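Local coordinates for amino acid adenylation domain-containing protein (Bacillus stratosphericus LAMA 585, PDB 6ULY) that selects an alpha-keto acid for a nonribosomal depsipeptide synthetase and activates it with ATP as the keto acyl adenylate, at the QA7 site. Residues are numbered along the deposited sequence; one frame, centred on the assembly and turned at random.

The QA7 site. Residues 223-225, 229, 301-305, 330-334, 338-339, 383, 442, 453, 456. With QA7 (5'-O-{(S)-hydroxy[(4-methyl-2-oxopentanoyl)oxy]phosphoryl}adenosine), chain B.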
loop_
_atom_site.group_PDB
_atom_site.type_symbol
_atom_site.label_atom_id
_atom_site.label_comp_id
_atom_site.label_asym_id
_atom_site.label_seq_id
_atom_site.Cartn_x
_atom_site.Cartn_y
_atom_site.Cartn_z
ATOM N N HIS A 223 -0.565 16.654 13.445
ATOM C CA HIS A 223 0.273 15.558 13.909
ATOM C C HIS A 223 -0.191 15.145 15.301
ATOM O O HIS A 223 -0.504 15.995 16.142
ATOM C CB HIS A 223 1.746 15.979 13.936
ATOM C CG HIS A 223 2.707 14.841 14.106
ATOM N ND1 HIS A 223 2.612 13.929 15.136
ATOM C CD2 HIS A 223 3.799 14.482 13.388
ATOM C CE1 HIS A 223 3.594 13.051 15.038
ATOM N NE2 HIS A 223 4.329 13.364 13.986
ATOM N N ILE A 224 -0.239 13.832 15.536
ATOM C CA ILE A 224 -0.817 13.318 16.775
ATOM C C ILE A 224 -0.066 13.859 17.986
ATOM O O ILE A 224 -0.669 14.133 19.030
ATOM C CB ILE A 224 -0.840 11.775 16.754
ATOM C CG1 ILE A 224 -1.757 11.237 17.857
ATOM C CG2 ILE A 224 0.567 11.195 16.895
ATOM C CD1 ILE A 224 -3.229 11.324 17.512
ATOM N N GLY A 225 1.253 14.029 17.869
ATOM C CA GLY A 225 2.011 14.626 18.957
ATOM C C GLY A 225 1.686 16.091 19.174
ATOM O O GLY A 225 1.845 16.610 20.285
ATOM N N MET A 229 -0.152 14.809 22.408
ATOM C CA MET A 229 0.991 14.797 23.317
ATOM C C MET A 229 1.249 16.170 23.925
ATOM O O MET A 229 1.798 16.263 25.028
ATOM C CB MET A 229 2.243 14.304 22.596
ATOM C CG MET A 229 3.449 14.166 23.508
ATOM S SD MET A 229 4.903 13.483 22.685
ATOM C CE MET A 229 5.270 14.773 21.497
ATOM N N GLY A 301 10.816 12.774 19.127
ATOM C CA GLY A 301 10.101 11.605 18.649
ATOM C C GLY A 301 9.383 11.869 17.345
ATOM O O GLY A 301 9.244 13.014 16.905
ATOM N N ALA A 302 8.925 10.762 16.739
ATOM C CA ALA A 302 8.210 10.706 15.462
ATOM C C ALA A 302 9.070 10.031 14.397
ATOM O O ALA A 302 8.554 9.574 13.371
ATOM C CB ALA A 302 7.774 12.085 14.968
ATOM N N GLU A 303 10.378 9.959 14.628
ATOM C CA GLU A 303 11.278 9.275 13.709
ATOM C C GLU A 303 12.518 8.848 14.485
ATOM O O GLU A 303 12.623 9.061 15.697
ATOM C CB GLU A 303 11.632 10.164 12.512
ATOM C CG GLU A 303 12.268 11.500 12.880
ATOM C CD GLU A 303 12.528 12.376 11.663
ATOM O OE1 GLU A 303 13.355 13.309 11.757
ATOM O OE2 GLU A 303 11.905 12.130 10.610
ATOM N N ALA A 304 13.462 8.246 13.770
ATOM C CA ALA A 304 14.656 7.712 14.409
ATOM C C ALA A 304 15.387 8.804 15.180
ATOM O O ALA A 304 15.703 9.866 14.633
ATOM C CB ALA A 304 15.581 7.095 13.361
ATOM N N VAL A 305 15.651 8.536 16.455
ATOM C CA VAL A 305 16.408 9.443 17.310
ATOM C C VAL A 305 17.880 9.066 17.175
ATOM O O VAL A 305 18.288 7.974 17.573
ATOM C CB VAL A 305 15.941 9.365 18.768
ATOM C CG1 VAL A 305 16.726 10.345 19.640
ATOM C CG2 VAL A 305 14.449 9.643 18.863
ATOM N N ALA A 330 11.183 9.638 22.515
ATOM C CA ALA A 330 9.844 9.090 22.676
ATOM C C ALA A 330 9.397 8.455 21.368
ATOM O O ALA A 330 9.871 8.815 20.288
ATOM C CB ALA A 330 8.850 10.169 23.110
ATOM N N PHE A 331 8.472 7.500 21.480
ATOM C CA PHE A 331 7.890 6.837 20.323
ATOM C C PHE A 331 6.385 6.730 20.508
ATOM O O PHE A 331 5.888 6.568 21.626
ATOM C CB PHE A 331 8.484 5.437 20.100
ATOM C CG PHE A 331 7.511 4.455 19.502
ATOM C CD1 PHE A 331 7.275 4.434 18.139
ATOM C CD2 PHE A 331 6.822 3.564 20.308
ATOM C CE1 PHE A 331 6.375 3.537 17.591
ATOM C CE2 PHE A 331 5.923 2.670 19.767
ATOM C CZ PHE A 331 5.699 2.657 18.406
ATOM N N GLY A 332 5.665 6.815 19.398
ATOM C CA GLY A 332 4.228 6.628 19.435
ATOM C C GLY A 332 3.677 6.566 18.030
ATOM O O GLY A 332 4.414 6.623 17.043
ATOM N N MET A 333 2.356 6.443 17.955
ATOM C CA MET A 333 1.664 6.386 16.679
ATOM C C MET A 333 0.311 7.055 16.841
ATOM O O MET A 333 -0.256 7.082 17.935
ATOM C CB MET A 333 1.462 4.942 16.184
ATOM C CG MET A 333 2.687 4.044 16.287
ATOM S SD MET A 333 2.344 2.334 15.793
ATOM C CE MET A 333 1.888 2.572 14.073
ATOM N N SER A 334 -0.208 7.587 15.735
ATOM C CA SER A 334 -1.552 8.148 15.769
ATOM C C SER A 334 -2.556 7.110 16.255
ATOM O O SER A 334 -3.498 7.442 16.983
ATOM C CB SER A 334 -1.934 8.673 14.386
ATOM O OG SER A 334 -2.113 7.602 13.480
ATOM N N SER A 338 -0.548 8.938 20.172
ATOM C CA SER A 338 0.743 9.622 20.275
ATOM C C SER A 338 1.709 8.785 21.111
ATOM O O SER A 338 1.737 7.556 20.974
ATOM C CB SER A 338 0.588 11.058 20.819
ATOM O OG SER A 338 0.576 11.140 22.236
ATOM N N ALA A 339 2.522 9.422 21.950
ATOM C CA ALA A 339 3.643 8.720 22.563
ATOM C C ALA A 339 3.168 7.725 23.615
ATOM O O ALA A 339 2.206 7.975 24.343
ATOM C CB ALA A 339 4.610 9.715 23.190
ATOM N N LEU A 383 14.217 4.361 23.909
ATOM C CA LEU A 383 13.009 5.172 23.936
ATOM C C LEU A 383 12.240 5.029 25.241
ATOM O O LEU A 383 11.208 5.688 25.414
ATOM C CB LEU A 383 12.116 4.820 22.739
ATOM C CG LEU A 383 12.816 4.957 21.380
ATOM C CD1 LEU A 383 11.848 4.700 20.233
ATOM C CD2 LEU A 383 13.471 6.329 21.216
ATOM N N ASP A 442 6.538 -1.689 13.398
ATOM C CA ASP A 442 7.887 -1.270 13.745
ATOM C C ASP A 442 8.683 -2.442 14.302
ATOM O O ASP A 442 8.130 -3.366 14.904
ATOM C CB ASP A 442 7.855 -0.139 14.776
ATOM C CG ASP A 442 7.192 1.112 14.244
ATOM O OD1 ASP A 442 7.536 1.536 13.122
ATOM O OD2 ASP A 442 6.320 1.664 14.943
ATOM N N LEU A 453 13.541 1.093 19.231
ATOM C CA LEU A 453 13.180 0.817 17.850
ATOM C C LEU A 453 14.432 0.701 16.994
ATOM O O LEU A 453 15.398 1.447 17.179
ATOM C CB LEU A 453 12.268 1.915 17.305
ATOM C CG LEU A 453 10.765 1.623 17.324
ATOM C CD1 LEU A 453 10.344 0.957 18.616
ATOM C CD2 LEU A 453 9.975 2.903 17.118
ATOM N N ARG A 456 11.595 -0.845 10.564
ATOM C CA ARG A 456 10.198 -1.050 10.216
ATOM C C ARG A 456 10.071 -2.293 9.348
ATOM O O ARG A 456 11.025 -2.718 8.691
ATOM C CB ARG A 456 9.613 0.155 9.468
ATOM C CG ARG A 456 9.540 1.431 10.290
ATOM C CD ARG A 456 9.017 2.587 9.456
ATOM N NE ARG A 456 9.924 2.910 8.358
ATOM C CZ ARG A 456 9.646 3.764 7.379
ATOM N NH1 ARG A 456 8.477 4.391 7.346
ATOM N NH2 ARG A 456 10.541 3.990 6.426
HETATM C C01 QA7 B . 6.254 10.634 19.973
HETATM C C02 QA7 B . 5.362 11.136 18.900
HETATM C C03 QA7 B . 4.065 11.622 19.488
HETATM C C04 QA7 B . 5.307 10.034 17.891
HETATM C C05 QA7 B . 3.992 9.742 17.241
HETATM C C06 QA7 B . 3.915 9.673 15.751
HETATM C C10 QA7 B . 4.126 6.814 13.792
HETATM C C11 QA7 B . 5.238 6.178 13.293
HETATM C C12 QA7 B . 5.581 4.921 14.199
HETATM C C13 QA7 B . 6.791 4.785 14.074
HETATM C C14 QA7 B . 7.420 6.273 13.755
HETATM C C16 QA7 B . 7.548 7.445 15.823
HETATM C C18 QA7 B . 9.561 7.079 16.420
HETATM C C19 QA7 B . 10.819 6.986 17.008
HETATM C C21 QA7 B . 11.526 5.713 15.316
HETATM C C23 QA7 B . 9.366 6.457 15.261
HETATM N N15 QA7 B . 8.101 6.714 14.905
HETATM N N17 QA7 B . 8.422 7.679 16.757
HETATM N N20 QA7 B . 11.748 6.301 16.435
HETATM N N22 QA7 B . 10.388 5.771 14.725
HETATM N N24 QA7 B . 11.049 7.622 18.232
HETATM O O07 QA7 B . 2.794 9.292 15.102
HETATM O O09 QA7 B . 3.753 7.896 13.024
HETATM O O25 QA7 B . 6.459 7.025 13.461
HETATM O O26 QA7 B . 7.222 4.007 12.941
HETATM O O27 QA7 B . 4.816 3.657 13.918
HETATM O O28 QA7 B . 2.461 10.054 12.856
HETATM O O29 QA7 B . 1.429 8.169 13.465
HETATM O O30 QA7 B . 4.833 9.950 15.160
HETATM O O31 QA7 B . 3.081 9.533 17.884
HETATM P P08 QA7 B . 2.642 8.856 13.585
HETATM O O HOH W 1 0.328 11.976 13.417
#
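The adenylate pocket of this keto acid-selecting domain lies where strand 327-333, the loop after strand 297-301, the start of helix 224-237 and strands 438-447 and 450-456 converge; it holds QA7, the 4-methyl-2-oxopentanoyl adenylate intermediate, and buries most of it. The adenine is sandwiched: the backbone of Ala302 lies over its five-membered ring, and Leu453 CD2 sits over the six-membered ring, 3.7 Å from the centroid. Phe331 turns its ring steeply, at 74° to the QA7 five-membered ring, and brings CE1 alongside ribose C12. The adenine amine N24 donates to Ala330 O at 2.7 Å, approaching from above the carbonyl plane. Asp442, with CG anti to its carbonyl carbon (chi1 -63°), grips both ribose hydroxyls: OD2 takes O27 on its syn lone pair at 2.7 Å, while OD1 is met by O26 from above the carboxylate plane. The phosphate oxygen O29 receives a fairly straight bond from Ser334 N (2.9 Å, 162° at H); O28 reaches Ile224 N through a water. His223, its CG anti to the backbone N, points CE1 at the acyl-phosphate (mixed-anhydride) carbonyl, 3.5 Å from C06, and its ring orientation is fixed by Gly225 N bonding in plane to ND1 at 3.1 Å. Ile224 CG2 packs on keto carbon C05, whereas Met229 SD, Gly225 CA and Ala339 CB line the branched isobutyl end. Thus helix 224-237 and strand 338-342 enclose the acyl tail, and strands 438-447 and 450-456 close over the nucleoside.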